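Local coordinates for protein lovastatin nonaketide synthase, polyketide synthase component (Aspergillus terreus, PDB 7CPX) that builds the nonaketide core of lovastatin, dihydromonacolin L, by repeated condensation, reduction, dehydration and methylation of malonyl-derived units, working with the partner protein LovC, at residues 40-51 and 65-74. The protein carries 2 engineered substitutions. Numbering follows the deposited sequence.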
ATOM      1  N   VAL A  40      -1.007  23.635  32.647  1.00 82.64           N
ATOM      2  CA  VAL A  40      -1.736  23.772  31.392  1.00 82.64           C
ATOM      3  C   VAL A  40      -1.386  22.641  30.433  1.00 82.64           C
ATOM      4  O   VAL A  40      -2.247  22.152  29.693  1.00 82.64           O
ATOM      5  CB  VAL A  40      -1.446  25.146  30.767  1.00 82.64           C
ATOM      6  CG1 VAL A  40      -1.982  25.197  29.362  1.00 82.64           C
ATOM      7  CG2 VAL A  40      -2.061  26.247  31.607  1.00 82.64           C
ATOM      8  N   GLN A  41      -0.126  22.218  30.421  1.00 84.44           N
ATOM      9  CA  GLN A  41       0.323  21.247  29.435  1.00 84.44           C
ATOM     10  C   GLN A  41      -0.483  19.959  29.542  1.00 84.44           C
ATOM     11  O   GLN A  41      -0.890  19.539  30.628  1.00 84.44           O
ATOM     12  CB  GLN A  41       1.809  20.948  29.619  1.00 84.44           C
ATOM     13  CG  GLN A  41       2.128  20.111  30.843  1.00 84.44           C
ATOM     14  CD  GLN A  41       2.212  18.632  30.530  1.00 84.44           C
ATOM     15  OE1 GLN A  41       1.312  17.861  30.860  1.00 84.44           O
ATOM     16  NE2 GLN A  41       3.301  18.227  29.889  1.00 84.44           N
ATOM     17  N   SER A  42      -0.713  19.332  28.392  1.00 84.38           N
ATOM     18  CA  SER A  42      -1.500  18.112  28.329  1.00 84.38           C
ATOM     19  C   SER A  42      -1.038  17.286  27.139  1.00 84.38           C
ATOM     20  O   SER A  42      -0.343  17.778  26.247  1.00 84.38           O
ATOM     21  CB  SER A  42      -2.996  18.417  28.214  1.00 84.38           C
ATOM     22  OG  SER A  42      -3.272  19.171  27.046  1.00 84.38           O
ATOM     23  N   ARG A  43      -1.436  16.019  27.141  1.00 84.66           N
ATOM     24  CA  ARG A  43      -1.129  15.141  26.023  1.00 84.66           C
ATOM     25  C   ARG A  43      -1.713  15.718  24.742  1.00 84.66           C
ATOM     26  O   ARG A  43      -2.814  16.277  24.737  1.00 84.66           O
ATOM     27  CB  ARG A  43      -1.698  13.745  26.279  1.00 84.66           C
ATOM     28  CG  ARG A  43      -1.034  12.633  25.483  1.00 84.66           C
ATOM     29  CD  ARG A  43       0.210  12.115  26.185  1.00 84.66           C
ATOM     30  NE  ARG A  43       0.718  10.896  25.568  1.00 84.66           N
ATOM     31  CZ  ARG A  43       1.704  10.161  26.064  1.00 84.66           C
ATOM     32  NH1 ARG A  43       2.314  10.490  27.192  1.00 84.66           N
ATOM     33  NH2 ARG A  43       2.089   9.067  25.413  1.00 84.66           N
ATOM     34  N   ILE A  44      -0.964  15.595  23.651  1.00 84.25           N
ATOM     35  CA  ILE A  44      -1.404  16.112  22.359  1.00 84.25           C
ATOM     36  C   ILE A  44      -2.779  15.527  22.057  1.00 84.25           C
ATOM     37  O   ILE A  44      -2.893  14.312  21.842  1.00 84.25           O
ATOM     38  CB  ILE A  44      -0.410  15.773  21.238  1.00 84.25           C
ATOM     39  CG1 ILE A  44       1.017  16.176  21.624  1.00 84.25           C
ATOM     40  CG2 ILE A  44      -0.819  16.474  19.960  1.00 84.25           C
ATOM     41  CD1 ILE A  44       1.166  17.619  22.021  1.00 84.25           C
ATOM     42  N   PRO A  45      -3.842  16.332  22.027  1.00 84.68           N
ATOM     43  CA  PRO A  45      -5.173  15.765  21.788  1.00 84.68           C
ATOM     44  C   PRO A  45      -5.239  15.044  20.451  1.00 84.68           C
ATOM     45  O   PRO A  45      -4.645  15.473  19.460  1.00 84.68           O
ATOM     46  CB  PRO A  45      -6.094  16.990  21.813  1.00 84.68           C
ATOM     47  CG  PRO A  45      -5.341  18.026  22.564  1.00 84.68           C
ATOM     48  CD  PRO A  45      -3.901  17.786  22.251  1.00 84.68           C
ATOM     49  N   LYS A  46      -5.978  13.933  20.433  1.00 89.05           N
ATOM     50  CA  LYS A  46      -6.147  13.186  19.193  1.00 89.05           C
ATOM     51  C   LYS A  46      -6.841  14.029  18.135  1.00 89.05           C
ATOM     52  O   LYS A  46      -6.698  13.765  16.937  1.00 89.05           O
ATOM     53  CB  LYS A  46      -6.938  11.906  19.459  1.00 89.05           C
ATOM     54  CG  LYS A  46      -6.329  11.016  20.531  1.00 89.05           C
ATOM     55  CD  LYS A  46      -7.247   9.857  20.877  1.00 89.05           C
ATOM     56  CE  LYS A  46      -6.719   9.068  22.064  1.00 89.05           C
ATOM     57  NZ  LYS A  46      -7.647   7.976  22.471  1.00 89.05           N
ATOM     58  N   GLU A  47      -7.593  15.048  18.557  1.00 89.59           N
ATOM     59  CA  GLU A  47      -8.228  15.944  17.599  1.00 89.59           C
ATOM     60  C   GLU A  47      -7.191  16.673  16.756  1.00 89.59           C
ATOM     61  O   GLU A  47      -7.467  17.037  15.608  1.00 89.59           O
ATOM     62  CB  GLU A  47      -9.116  16.948  18.332  1.00 89.59           C
ATOM     63  CG  GLU A  47     -10.195  16.307  19.189  1.00 89.59           C
ATOM     64  CD  GLU A  47     -11.014  17.326  19.955  1.00 89.59           C
ATOM     65  OE1 GLU A  47     -10.730  18.534  19.831  1.00 89.59           O
ATOM     66  OE2 GLU A  47     -11.942  16.917  20.683  1.00 89.59           O
ATOM     67  N   ARG A  48      -5.998  16.892  17.307  1.00 85.40           N
ATOM     68  CA  ARG A  48      -4.914  17.539  16.576  1.00 85.40           C
ATOM     69  C   ARG A  48      -4.085  16.503  15.825  1.00 85.40           C
ATOM     70  O   ARG A  48      -4.016  16.520  14.593  1.00 85.40           O
ATOM     71  CB  ARG A  48      -4.032  18.333  17.548  1.00 85.40           C
ATOM     72  CG  ARG A  48      -4.800  19.017  18.669  1.00 85.40           C
ATOM     73  CD  ARG A  48      -5.823  19.990  18.123  1.00 85.40           C
ATOM     74  NE  ARG A  48      -5.171  21.049  17.365  1.00 85.40           N
ATOM     75  CZ  ARG A  48      -4.662  22.146  17.907  1.00 85.40           C
ATOM     76  NH1 ARG A  48      -4.745  22.380  19.207  1.00 85.40           N
ATOM     77  NH2 ARG A  48      -4.047  23.027  17.127  1.00 85.40           N
ATOM     78  N   PHE A  49      -3.458  15.590  16.565  1.00 83.96           N
ATOM     79  CA  PHE A  49      -2.844  14.401  15.995  1.00 83.96           C
ATOM     80  C   PHE A  49      -2.457  13.466  17.130  1.00 83.96           C
ATOM     81  O   PHE A  49      -1.911  13.907  18.146  1.00 83.96           O
ATOM     82  CB  PHE A  49      -1.629  14.752  15.128  1.00 83.96           C
ATOM     83  CG  PHE A  49      -0.402  15.124  15.907  1.00 83.96           C
ATOM     84  CD1 PHE A  49       0.479  14.151  16.344  1.00 83.96           C
ATOM     85  CD2 PHE A  49      -0.116  16.446  16.184  1.00 83.96           C
ATOM     86  CE1 PHE A  49       1.610  14.488  17.054  1.00 83.96           C
ATOM     87  CE2 PHE A  49       1.015  16.789  16.891  1.00 83.96           C
ATOM     88  CZ  PHE A  49       1.880  15.811  17.329  1.00 83.96           C
ATOM     89  N   ASP A  50      -2.741  12.176  16.974  1.00 87.07           N
ATOM     90  CA  ASP A  50      -2.476  11.224  18.043  1.00 87.07           C
ATOM     91  C   ASP A  50      -0.975  11.035  18.200  1.00 87.07           C
ATOM     92  O   ASP A  50      -0.368  10.207  17.514  1.00 87.07           O
ATOM     93  CB  ASP A  50      -3.161   9.889  17.759  1.00 87.07           C
ATOM     94  CG  ASP A  50      -3.116   8.948  18.944  1.00 87.07           C
ATOM     95  OD1 ASP A  50      -2.571   9.343  19.996  1.00 87.07           O
ATOM     96  OD2 ASP A  50      -3.625   7.814  18.826  1.00 87.07           O
ATOM     97  N   VAL A  51      -0.367  11.807  19.103  1.00 86.23           N
ATOM     98  CA  VAL A  51       1.078  11.734  19.281  1.00 86.23           C
ATOM     99  C   VAL A  51       1.491  10.344  19.736  1.00 86.23           C
ATOM    100  O   VAL A  51       2.621   9.908  19.481  1.00 86.23           O
ATOM    101  CB  VAL A  51       1.547  12.815  20.271  1.00 86.23           C
ATOM    102  CG1 VAL A  51       0.989  12.546  21.660  1.00 86.23           C
ATOM    103  CG2 VAL A  51       3.060  12.878  20.299  1.00 86.23           C
ATOM    104  N   THR A  65       8.606  10.995  18.199  1.00 84.13           N
ATOM    105  CA  THR A  65       8.897  12.140  19.050  1.00 84.13           C
ATOM    106  C   THR A  65       8.831  11.699  20.503  1.00 84.13           C
ATOM    107  O   THR A  65       7.899  10.991  20.895  1.00 84.13           O
ATOM    108  CB  THR A  65       7.911  13.286  18.800  1.00 84.13           C
ATOM    109  OG1 THR A  65       8.245  14.401  19.634  1.00 84.13           O
ATOM    110  CG2 THR A  65       6.487  12.846  19.097  1.00 84.13           C
ATOM    111  N   ASN A  66       9.812  12.115  21.294  1.00 85.35           N
ATOM    112  CA  ASN A  66       9.855  11.782  22.711  1.00 85.35           C
ATOM    113  C   ASN A  66       9.063  12.757  23.568  1.00 85.35           C
ATOM    114  O   ASN A  66       8.998  12.573  24.788  1.00 85.35           O
ATOM    115  CB  ASN A  66      11.305  11.731  23.200  1.00 85.35           C
ATOM    116  CG  ASN A  66      12.034  13.044  23.001  1.00 85.35           C
ATOM    117  OD1 ASN A  66      11.619  13.882  22.202  1.00 85.35           O
ATOM    118  ND2 ASN A  66      13.132  13.225  23.725  1.00 85.35           N
ATOM    119  N   ALA A  67       8.458  13.780  22.965  1.00 84.53           N
ATOM    120  CA  ALA A  67       7.687  14.792  23.682  1.00 84.53           C
ATOM    121  C   ALA A  67       6.215  14.636  23.330  1.00 84.53           C
ATOM    122  O   ALA A  67       5.710  15.321  22.427  1.00 84.53           O
ATOM    123  CB  ALA A  67       8.182  16.198  23.336  1.00 84.53           C
ATOM    124  N   PRO A  68       5.479  13.750  24.003  1.00 85.52           N
ATOM    125  CA  PRO A  68       4.051  13.586  23.714  1.00 85.52           C
ATOM    126  C   PRO A  68       3.147  14.604  24.391  1.00 85.52           C
ATOM    127  O   PRO A  68       1.927  14.422  24.377  1.00 85.52           O
ATOM    128  CB  PRO A  68       3.769  12.175  24.246  1.00 85.52           C
ATOM    129  CG  PRO A  68       4.689  12.045  25.401  1.00 85.52           C
ATOM    130  CD  PRO A  68       5.941  12.797  25.026  1.00 85.52           C
ATOM    131  N   TYR A  69       3.708  15.655  24.980  1.00 84.87           N
ATOM    132  CA  TYR A  69       2.939  16.684  25.657  1.00 84.87           C
ATOM    133  C   TYR A  69       3.202  18.033  25.010  1.00 84.87           C
ATOM    134  O   TYR A  69       4.192  18.226  24.299  1.00 84.87           O
ATOM    135  CB  TYR A  69       3.289  16.761  27.147  1.00 84.87           C
ATOM    136  CG  TYR A  69       3.250  15.435  27.867  1.00 84.87           C
ATOM    137  CD1 TYR A  69       2.057  14.923  28.355  1.00 84.87           C
ATOM    138  CD2 TYR A  69       4.407  14.700  28.069  1.00 84.87           C
ATOM    139  CE1 TYR A  69       2.017  13.713  29.017  1.00 84.87           C
ATOM    140  CE2 TYR A  69       4.378  13.490  28.730  1.00 84.87           C
ATOM    141  CZ  TYR A  69       3.181  13.001  29.202  1.00 84.87           C
ATOM    142  OH  TYR A  69       3.148  11.793  29.862  1.00 84.87           O
ATOM    143  N   ALA A  70       2.298  18.970  25.266  1.00 81.74           N
ATOM    144  CA  ALA A  70       2.445  20.329  24.773  1.00 81.74           C
ATOM    145  C   ALA A  70       1.410  21.203  25.458  1.00 81.74           C
ATOM    146  O   ALA A  70       0.378  20.721  25.932  1.00 81.74           O
ATOM    147  CB  ALA A  70       2.283  20.400  23.254  1.00 81.74           C
ATOM    148  N   TYR A  71       1.705  22.501  25.503  1.00 81.36           N
ATOM    149  CA  TYR A  71       0.773  23.493  26.030  1.00 81.36           C
ATOM    150  C   TYR A  71      -0.171  23.873  24.892  1.00 81.36           C
ATOM    151  O   TYR A  71      -0.021  24.892  24.215  1.00 81.36           O
ATOM    152  CB  TYR A  71       1.528  24.692  26.586  1.00 81.36           C
ATOM    153  CG  TYR A  71       2.413  24.369  27.772  1.00 81.36           C
ATOM    154  CD1 TYR A  71       3.562  23.609  27.620  1.00 81.36           C
ATOM    155  CD2 TYR A  71       2.104  24.832  29.042  1.00 81.36           C
ATOM    156  CE1 TYR A  71       4.374  23.317  28.696  1.00 81.36           C
ATOM    157  CE2 TYR A  71       2.909  24.544  30.124  1.00 81.36           C
ATOM    158  CZ  TYR A  71       4.045  23.788  29.947  1.00 81.36           C
ATOM    159  OH  TYR A  71       4.848  23.499  31.026  1.00 81.36           O
ATOM    160  N   VAL A  72      -1.157  23.017  24.682  1.00 82.58           N
ATOM    161  CA  VAL A  72      -2.047  23.089  23.530  1.00 82.58           C
ATOM    162  C   VAL A  72      -3.242  23.969  23.857  1.00 82.58           C
ATOM    163  O   VAL A  72      -3.710  24.028  24.999  1.00 82.58           O
ATOM    164  CB  VAL A  72      -2.493  21.673  23.107  1.00 82.58           C
ATOM    165  CG1 VAL A  72      -3.375  21.733  21.875  1.00 82.58           C
ATOM    166  CG2 VAL A  72      -1.286  20.786  22.852  1.00 82.58           C
ATOM    167  N   LEU A  73      -3.743  24.665  22.839  1.00 82.00           N
ATOM    168  CA  LEU A  73      -4.961  25.445  22.993  1.00 82.00           C
ATOM    169  C   LEU A  73      -6.158  24.523  23.182  1.00 82.00           C
ATOM    170  O   LEU A  73      -6.258  23.467  22.551  1.00 82.00           O
ATOM    171  CB  LEU A  73      -5.182  26.336  21.772  1.00 82.00           C
ATOM    172  CG  LEU A  73      -4.078  27.349  21.464  1.00 82.00           C
ATOM    173  CD1 LEU A  73      -4.399  28.122  20.200  1.00 82.00           C
ATOM    174  CD2 LEU A  73      -3.883  28.296  22.624  1.00 82.00           C
ATOM    175  N   GLN A  74      -7.075  24.932  24.057  1.00 88.78           N
ATOM    176  CA  GLN A  74      -8.287  24.176  24.328  1.00 88.78           C
ATOM    177  C   GLN A  74      -9.441  24.587  23.423  1.00 88.78           C
ATOM    178  O   GLN A  74     -10.606  24.399  23.792  1.00 88.78           O
ATOM    179  CB  GLN A  74      -8.687  24.335  25.798  1.00 88.78           C
ATOM    180  CG  GLN A  74      -7.739  23.656  26.778  1.00 88.78           C
ATOM    181  CD  GLN A  74      -6.376  24.318  26.836  1.00 88.78           C
ATOM    182  OE1 GLN A  74      -6.210  25.462  26.414  1.00 88.78           O
ATOM    183  NE2 GLN A  74      -5.390  23.595  27.354  1.00 88.78           N
TER
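Gln-41 sets its CB over the centre of the Tyr-71 ring, 3.5 Å from the centroid and 8° off the normal, a CH-pi contact over the face. With CG between the backbone N and the carbonyl carbon (chi1 72°), the chain then bends back to Tyr-69, bringing NE2 against CB and CG of Tyr-69, while NE2 is hydrogen-bonded to the carbonyl of Gly-230. Ser-42 and Ala-70 exchange two hydrogen bonds, Ser-42 N to Ala-70 O at 3.0 Å and Ala-70 N to Ser-42 O at 3.1 Å, and Ile-44 N extends the pairing to Pro-68 O. Further along, Pro-68 CB sits 3.4 Å above the centre of the Arg-43 guanidinium, whose plane is turned 85° from the Tyr-69 ring; Arg-43 NH2 forms a salt bridge with Asp-52. On the face carrying Ala-70, Ile-44 CD1 packs on Ala-70 and Val-72, and Phe-217 of helix 214-222 touches both Ile-44 and Ala-70. Arg-48, passing Val-72, pairs with Glu-246. The result is a small two-stranded antiparallel sheet within the thiolase-like ketosynthase domain, next to which the Tyr-71 side chain lies about 7 Å from that of His-367, probably an active-site residue of the ketosynthase.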